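Long-range contacts in restriction endonuclease S subunits (Thermoanaerobacter tengcongensis, PDB 3OKG), which probably recognises target DNA as the specificity subunit of a type I methyltransferase composed of M and S polypeptides: residues Trp28-Glu33 / Val164-Ile169; Val34-Glu39 / Val120-Arg125. One frame throughout, in Å; residues are numbered along the deposited sequence.

Interaction 1: Trp28-Glu33 / Val164-Ile169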
loop_
_atom_site.group_PDB
_atom_site.type_symbol
_atom_site.label_atom_id
_atom_site.label_comp_id
_atom_site.label_asym_id
_atom_site.label_seq_id
_atom_site.Cartn_x
_atom_site.Cartn_y
_atom_site.Cartn_z
ATOM N N TRP A 28 -26.137 18.435 19.976
ATOM C CA TRP A 28 -25.702 17.082 20.337
ATOM C C TRP A 28 -26.893 16.229 20.759
ATOM O O TRP A 28 -27.668 16.648 21.613
ATOM C CB TRP A 28 -24.709 17.124 21.503
ATOM C CG TRP A 28 -23.327 17.497 21.114
ATOM C CD1 TRP A 28 -22.699 18.703 21.348
ATOM C CD2 TRP A 28 -22.382 16.678 20.418
ATOM N NE1 TRP A 28 -21.427 18.671 20.841
ATOM C CE2 TRP A 28 -21.204 17.441 20.262
ATOM C CE3 TRP A 28 -22.422 15.371 19.893
ATOM C CZ2 TRP A 28 -20.073 16.946 19.607
ATOM C CZ3 TRP A 28 -21.293 14.874 19.252
ATOM C CH2 TRP A 28 -20.123 15.662 19.127
ATOM N N VAL A 29 -27.025 15.036 20.172
ATOM C CA VAL A 29 -28.066 14.087 20.562
ATOM C C VAL A 29 -27.514 12.666 20.597
ATOM O O VAL A 29 -26.460 12.397 20.025
ATOM C CB VAL A 29 -29.219 14.105 19.554
ATOM C CG1 VAL A 29 -29.819 15.466 19.512
ATOM C CG2 VAL A 29 -28.725 13.658 18.130
ATOM N N ARG A 30 -28.218 11.749 21.264
ATOM C CA ARG A 30 -27.898 10.333 21.089
ATOM C C ARG A 30 -28.439 9.917 19.716
ATOM O O ARG A 30 -29.478 10.404 19.292
ATOM C CB ARG A 30 -28.516 9.475 22.207
ATOM C CG ARG A 30 -27.834 9.633 23.611
ATOM C CD ARG A 30 -28.592 8.846 24.710
ATOM N NE ARG A 30 -30.016 9.174 24.657
ATOM C CZ ARG A 30 -30.545 10.300 25.127
ATOM N NH1 ARG A 30 -29.790 11.203 25.746
ATOM N NH2 ARG A 30 -31.847 10.514 24.990
ATOM N N LEU A 31 -27.736 9.018 19.041
ATOM C CA LEU A 31 -28.148 8.575 17.710
ATOM C C LEU A 31 -29.618 8.149 17.759
ATOM O O LEU A 31 -30.420 8.511 16.893
ATOM C CB LEU A 31 -27.271 7.399 17.287
ATOM C CG LEU A 31 -27.567 6.724 15.951
ATOM C CD1 LEU A 31 -27.528 7.763 14.839
ATOM C CD2 LEU A 31 -26.516 5.616 15.749
ATOM N N GLY A 32 -29.969 7.374 18.776
ATOM C CA GLY A 32 -31.315 6.827 18.905
ATOM C C GLY A 32 -32.417 7.884 18.882
ATOM O O GLY A 32 -33.551 7.611 18.491
ATOM N N GLU A 33 -32.085 9.103 19.292
ATOM C CA GLU A 33 -33.073 10.169 19.349
ATOM C C GLU A 33 -33.547 10.571 17.963
ATOM O O GLU A 33 -34.612 11.142 17.818
ATOM C CB GLU A 33 -32.487 11.410 20.049
ATOM C CG GLU A 33 -32.161 11.233 21.537
ATOM C CD GLU A 33 -31.772 12.581 22.164
ATOM O OE1 GLU A 33 -32.662 13.414 22.366
ATOM O OE2 GLU A 33 -30.577 12.824 22.377
ATOM N N VAL A 164 -25.067 1.142 20.408
ATOM C CA VAL A 164 -24.920 2.001 19.229
ATOM C C VAL A 164 -25.917 3.174 19.273
ATOM O O VAL A 164 -25.546 4.335 19.054
ATOM C CB VAL A 164 -25.071 1.172 17.934
ATOM C CG1 VAL A 164 -24.960 2.074 16.668
ATOM C CG2 VAL A 164 -24.018 0.019 17.898
ATOM N N TYR A 165 -27.177 2.885 19.571
ATOM C CA TYR A 165 -28.184 3.942 19.619
ATOM C C TYR A 165 -27.831 4.982 20.694
ATOM O O TYR A 165 -28.237 6.131 20.597
ATOM C CB TYR A 165 -29.584 3.393 19.903
ATOM C CG TYR A 165 -30.149 2.470 18.840
ATOM C CD1 TYR A 165 -30.117 2.823 17.479
ATOM C CD2 TYR A 165 -30.752 1.281 19.194
ATOM C CE1 TYR A 165 -30.657 1.968 16.496
ATOM C CE2 TYR A 165 -31.306 0.439 18.238
ATOM C CZ TYR A 165 -31.261 0.789 16.889
ATOM O OH TYR A 165 -31.790 -0.086 15.946
ATOM N N ASN A 166 -27.065 4.580 21.703
ATOM C CA ASN A 166 -26.736 5.494 22.799
ATOM C C ASN A 166 -25.578 6.435 22.516
ATOM O O ASN A 166 -25.315 7.369 23.289
ATOM C CB ASN A 166 -26.461 4.699 24.092
ATOM C CG ASN A 166 -27.737 4.194 24.728
ATOM O OD1 ASN A 166 -28.819 4.728 24.467
ATOM N ND2 ASN A 166 -27.624 3.160 25.573
ATOM N N THR A 167 -24.874 6.208 21.410
ATOM C CA THR A 167 -23.707 7.034 21.128
ATOM C C THR A 167 -24.154 8.460 20.847
ATOM O O THR A 167 -25.258 8.673 20.358
ATOM C CB THR A 167 -22.829 6.479 19.947
ATOM O OG1 THR A 167 -23.587 6.480 18.728
ATOM C CG2 THR A 167 -22.285 5.058 20.255
ATOM N N LEU A 168 -23.298 9.434 21.162
ATOM C CA LEU A 168 -23.580 10.838 20.869
ATOM C C LEU A 168 -23.154 11.223 19.463
ATOM O O LEU A 168 -22.082 10.829 19.026
ATOM C CB LEU A 168 -22.796 11.748 21.835
ATOM C CG LEU A 168 -23.249 11.711 23.284
ATOM C CD1 LEU A 168 -22.453 12.763 24.135
ATOM C CD2 LEU A 168 -24.747 11.971 23.349
ATOM N N ILE A 169 -23.961 12.048 18.791
ATOM C CA ILE A 169 -23.649 12.505 17.445
ATOM C C ILE A 169 -23.930 14.009 17.313
ATOM O O ILE A 169 -24.859 14.506 17.918
ATOM C CB ILE A 169 -24.513 11.749 16.375
ATOM C CG1 ILE A 169 -26.013 11.979 16.594
ATOM C CG2 ILE A 169 -24.150 10.245 16.362
ATOM C CD1 ILE A 169 -26.904 11.807 15.275
#
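T167 O is gripped twice from the facing segment, by a hydrogen bond from L31 N (2.8 Å), nearly along the C=O axis, and by a CA-H...O contact from R30 CA (3.2 Å). They sit where a two-stranded antiparallel ribbon, strand 27-30 against strand 168-171, ends within the first DNA specificity domain. Its hydrogen-bonded pair is V29 with I169: I169 N lies 2.8 Å from V29 O, and V29 N reaches I169 O in return. Beyond the ribbon the chain enters a 3-10 turn, and G32 N meets a lone pair of Y165 O at 2.8 Å, in the carbonyl plane. The six-membered ring of W28 lies by the I169 carbonyl, CE3 3.3 Å from I169 O, and beside L168 CB, while NE1 bonds to Y20 O. An alanine at W28 would probably leave Y20 O without this donor and open a gap beside L168 CB. L31 and I169 also share L133 of helix 130-137. L31 and V164 side chains lie side by side, L31 CD2 near V164 CG1. In I169, CG1 stands between the backbone N and the carbonyl carbon (chi1 60°), 3.5 Å from V29 CG2, and CD1 comes 4.1 Å from L31 CD1.

Interaction 2: Val34-Glu39 / Val120-Arg125. With SO4 (sulfate ion), chain H.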
loop_
_atom_site.group_PDB
_atom_site.type_symbol
_atom_site.label_atom_id
_atom_site.label_comp_id
_atom_site.label_asym_id
_atom_site.label_seq_id
_atom_site.Cartn_x
_atom_site.Cartn_y
_atom_site.Cartn_z
ATOM N N VAL A 34 -32.730 10.318 16.946
ATOM C CA VAL A 34 -33.142 10.631 15.575
ATOM C C VAL A 34 -33.372 9.346 14.751
ATOM O O VAL A 34 -33.358 9.374 13.529
ATOM C CB VAL A 34 -32.145 11.608 14.894
ATOM C CG1 VAL A 34 -32.027 12.875 15.709
ATOM C CG2 VAL A 34 -30.767 10.953 14.730
ATOM N N CYS A 35 -33.662 8.238 15.434
ATOM C CA CYS A 35 -33.995 6.984 14.762
ATOM C C CYS A 35 -35.450 6.591 15.002
ATOM O O CYS A 35 -36.082 7.059 15.954
ATOM C CB CYS A 35 -33.107 5.846 15.286
ATOM S SG CYS A 35 -31.370 6.004 14.791
ATOM N N LEU A 36 -35.960 5.711 14.143
ATOM C CA LEU A 36 -37.309 5.170 14.271
ATOM C C LEU A 36 -37.275 3.699 14.674
ATOM O O LEU A 36 -36.265 3.018 14.489
ATOM C CB LEU A 36 -38.047 5.301 12.930
ATOM C CG LEU A 36 -38.182 6.702 12.310
ATOM C CD1 LEU A 36 -38.799 6.597 10.907
ATOM C CD2 LEU A 36 -39.018 7.606 13.204
ATOM N N PRO A 37 -38.408 3.177 15.166
ATOM C CA PRO A 37 -38.445 1.754 15.500
ATOM C C PRO A 37 -38.310 0.902 14.229
ATOM O O PRO A 37 -38.608 1.354 13.118
ATOM C CB PRO A 37 -39.830 1.573 16.129
ATOM C CG PRO A 37 -40.292 2.951 16.478
ATOM C CD PRO A 37 -39.685 3.848 15.456
ATOM N N THR A 38 -37.836 -0.321 14.417
ATOM C CA THR A 38 -37.558 -1.244 13.337
ATOM C C THR A 38 -38.241 -2.560 13.690
ATOM O O THR A 38 -38.619 -2.774 14.853
ATOM C CB THR A 38 -36.021 -1.429 13.155
ATOM O OG1 THR A 38 -35.448 -1.938 14.374
ATOM C CG2 THR A 38 -35.375 -0.065 12.809
ATOM N N GLU A 39 -38.405 -3.435 12.701
ATOM C CA GLU A 39 -39.149 -4.674 12.903
ATOM C C GLU A 39 -38.364 -5.877 12.432
ATOM O O GLU A 39 -37.366 -5.750 11.717
ATOM C CB GLU A 39 -40.475 -4.620 12.139
ATOM C CG GLU A 39 -41.504 -3.638 12.708
ATOM C CD GLU A 39 -42.854 -3.711 11.977
ATOM O OE1 GLU A 39 -43.287 -4.828 11.610
ATOM O OE2 GLU A 39 -43.485 -2.651 11.769
ATOM N N VAL A 120 -29.849 -1.699 13.163
ATOM C CA VAL A 120 -30.553 -1.031 12.040
ATOM C C VAL A 120 -30.917 0.398 12.464
ATOM O O VAL A 120 -31.650 0.599 13.406
ATOM C CB VAL A 120 -31.815 -1.812 11.567
ATOM C CG1 VAL A 120 -32.512 -1.052 10.438
ATOM C CG2 VAL A 120 -31.429 -3.219 11.020
ATOM N N ILE A 121 -30.347 1.371 11.773
ATOM C CA ILE A 121 -30.436 2.768 12.137
ATOM C C ILE A 121 -31.280 3.460 11.071
ATOM O O ILE A 121 -30.782 3.759 9.982
ATOM C CB ILE A 121 -28.999 3.371 12.167
ATOM C CG1 ILE A 121 -28.215 2.800 13.364
ATOM C CG2 ILE A 121 -29.039 4.888 12.166
ATOM C CD1 ILE A 121 -26.663 2.845 13.158
ATOM N N ARG A 122 -32.552 3.695 11.401
ATOM C CA ARG A 122 -33.546 4.232 10.482
ATOM C C ARG A 122 -33.827 5.686 10.779
ATOM O O ARG A 122 -34.416 6.001 11.823
ATOM C CB ARG A 122 -34.840 3.416 10.605
ATOM C CG ARG A 122 -35.964 3.838 9.632
ATOM C CD ARG A 122 -37.020 2.725 9.517
ATOM N NE ARG A 122 -36.381 1.482 9.055
ATOM C CZ ARG A 122 -36.893 0.266 9.220
ATOM N NH1 ARG A 122 -38.077 0.112 9.817
ATOM N NH2 ARG A 122 -36.226 -0.793 8.782
ATOM N N ALA A 123 -33.416 6.579 9.874
ATOM C CA ALA A 123 -33.469 8.005 10.173
ATOM C C ALA A 123 -34.888 8.463 10.346
ATOM O O ALA A 123 -35.743 8.142 9.526
ATOM C CB ALA A 123 -32.828 8.818 9.056
ATOM N N ASN A 124 -35.138 9.223 11.399
ATOM C CA ASN A 124 -36.367 9.994 11.493
ATOM C C ASN A 124 -36.119 11.235 10.646
ATOM O O ASN A 124 -35.353 12.125 11.037
ATOM C CB ASN A 124 -36.659 10.387 12.946
ATOM C CG ASN A 124 -37.942 11.220 13.085
ATOM O OD1 ASN A 124 -38.450 11.747 12.106
ATOM N ND2 ASN A 124 -38.445 11.339 14.317
ATOM N N ARG A 125 -36.758 11.291 9.483
ATOM C CA ARG A 125 -36.472 12.327 8.490
ATOM C C ARG A 125 -36.845 13.731 8.924
ATOM O O ARG A 125 -36.479 14.708 8.265
ATOM C CB ARG A 125 -37.189 12.002 7.178
ATOM C CG ARG A 125 -36.893 10.592 6.688
ATOM C CD ARG A 125 -35.490 10.530 6.148
ATOM N NE ARG A 125 -35.214 11.666 5.262
ATOM C CZ ARG A 125 -35.345 11.647 3.936
ATOM N NH1 ARG A 125 -35.750 10.545 3.316
ATOM N NH2 ARG A 125 -35.082 12.738 3.229
HETATM S S SO4 H . -41.337 -1.697 9.154
HETATM O O1 SO4 H . -42.753 -2.045 9.261
HETATM O O2 SO4 H . -41.179 -0.676 8.118
HETATM O O3 SO4 H . -40.862 -1.175 10.441
HETATM O O4 SO4 H . -40.558 -2.882 8.787
HETATM O O HOH W 1 -36.845 9.787 16.423
HETATM O O HOH W 2 -33.515 2.753 14.040
HETATM O O HOH W 3 -38.267 -2.654 10.052
#
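R122 runs beside the 34-39 segment, starting at CB, which lies near both L36 O and T38 CG2. CG is anti to the backbone N (chi1 -177°) and comes 4.2 Å from L36 CD1, the two side chains crossing at about a right angle. CD passes near P37 O, and the chain then bends at chi3 (-58°), which places R122 NE 4.2 Å from T38 CG2. Beyond the bend, the methyl T38 CG2 sits over the centre of one guanidinium face, 3.9 Å from R122 CZ; this methyl also packs on V120 CG1. At the tip, R122 NH1 gives a bond of 2.8 Å to water 3, which also accepts from E39 N and donates to a sulfate, probably from the crystallisation liquor. A weak bond joins R122 NH1 directly to sulfate O3 at 3.1 Å. NH2 makes a salt bridge with D89. The backbones meet in a single beta bridge, C35 with A123, on the chain that follows from strand 118-121, an outer strand of a three-stranded antiparallel sheet. N124 N reaches V34 O at 2.8 Å in an almost straight bond (177°), although the donor stands well above the carbonyl plane. L36 N bonds to R122 O at 2.8 Å, and the same oxygen receives the CA-H of C35. Water 2 ties L36 O and V120 O to R122 N. C35 SG packs on I121 CG2 on one side of the bridge; on the other, L36 CD2 rests 3.7 Å from N124 CB. N124 OD1 is held by E126 N, and N124 ND2 donates to water 1, which in turn donates to C35 O.

How the interactions relate
From the N terminus the chain lays down 28-33 and runs straight on into 34-39, so the first halves of both contacts are one continuous piece. Interaction 2 closes the shorter loop when 120-125 comes back to it. Interaction 1 closes the longer one at 164-169, where helix 161-165 leads to strand 168-171, after helices 130-137 and 140-143, so the smaller loop lies within the larger. Their centres are about 12 Å apart, and they touch: Y165 OH probably hydrogen-bonds to V120 O at 2.6 Å, I121 CD1 packs against L31 and V164, and V34 CG2 meets I169 CD1. Together they join the small ribbon, helix 161-165 and the edge of the three-stranded sheet.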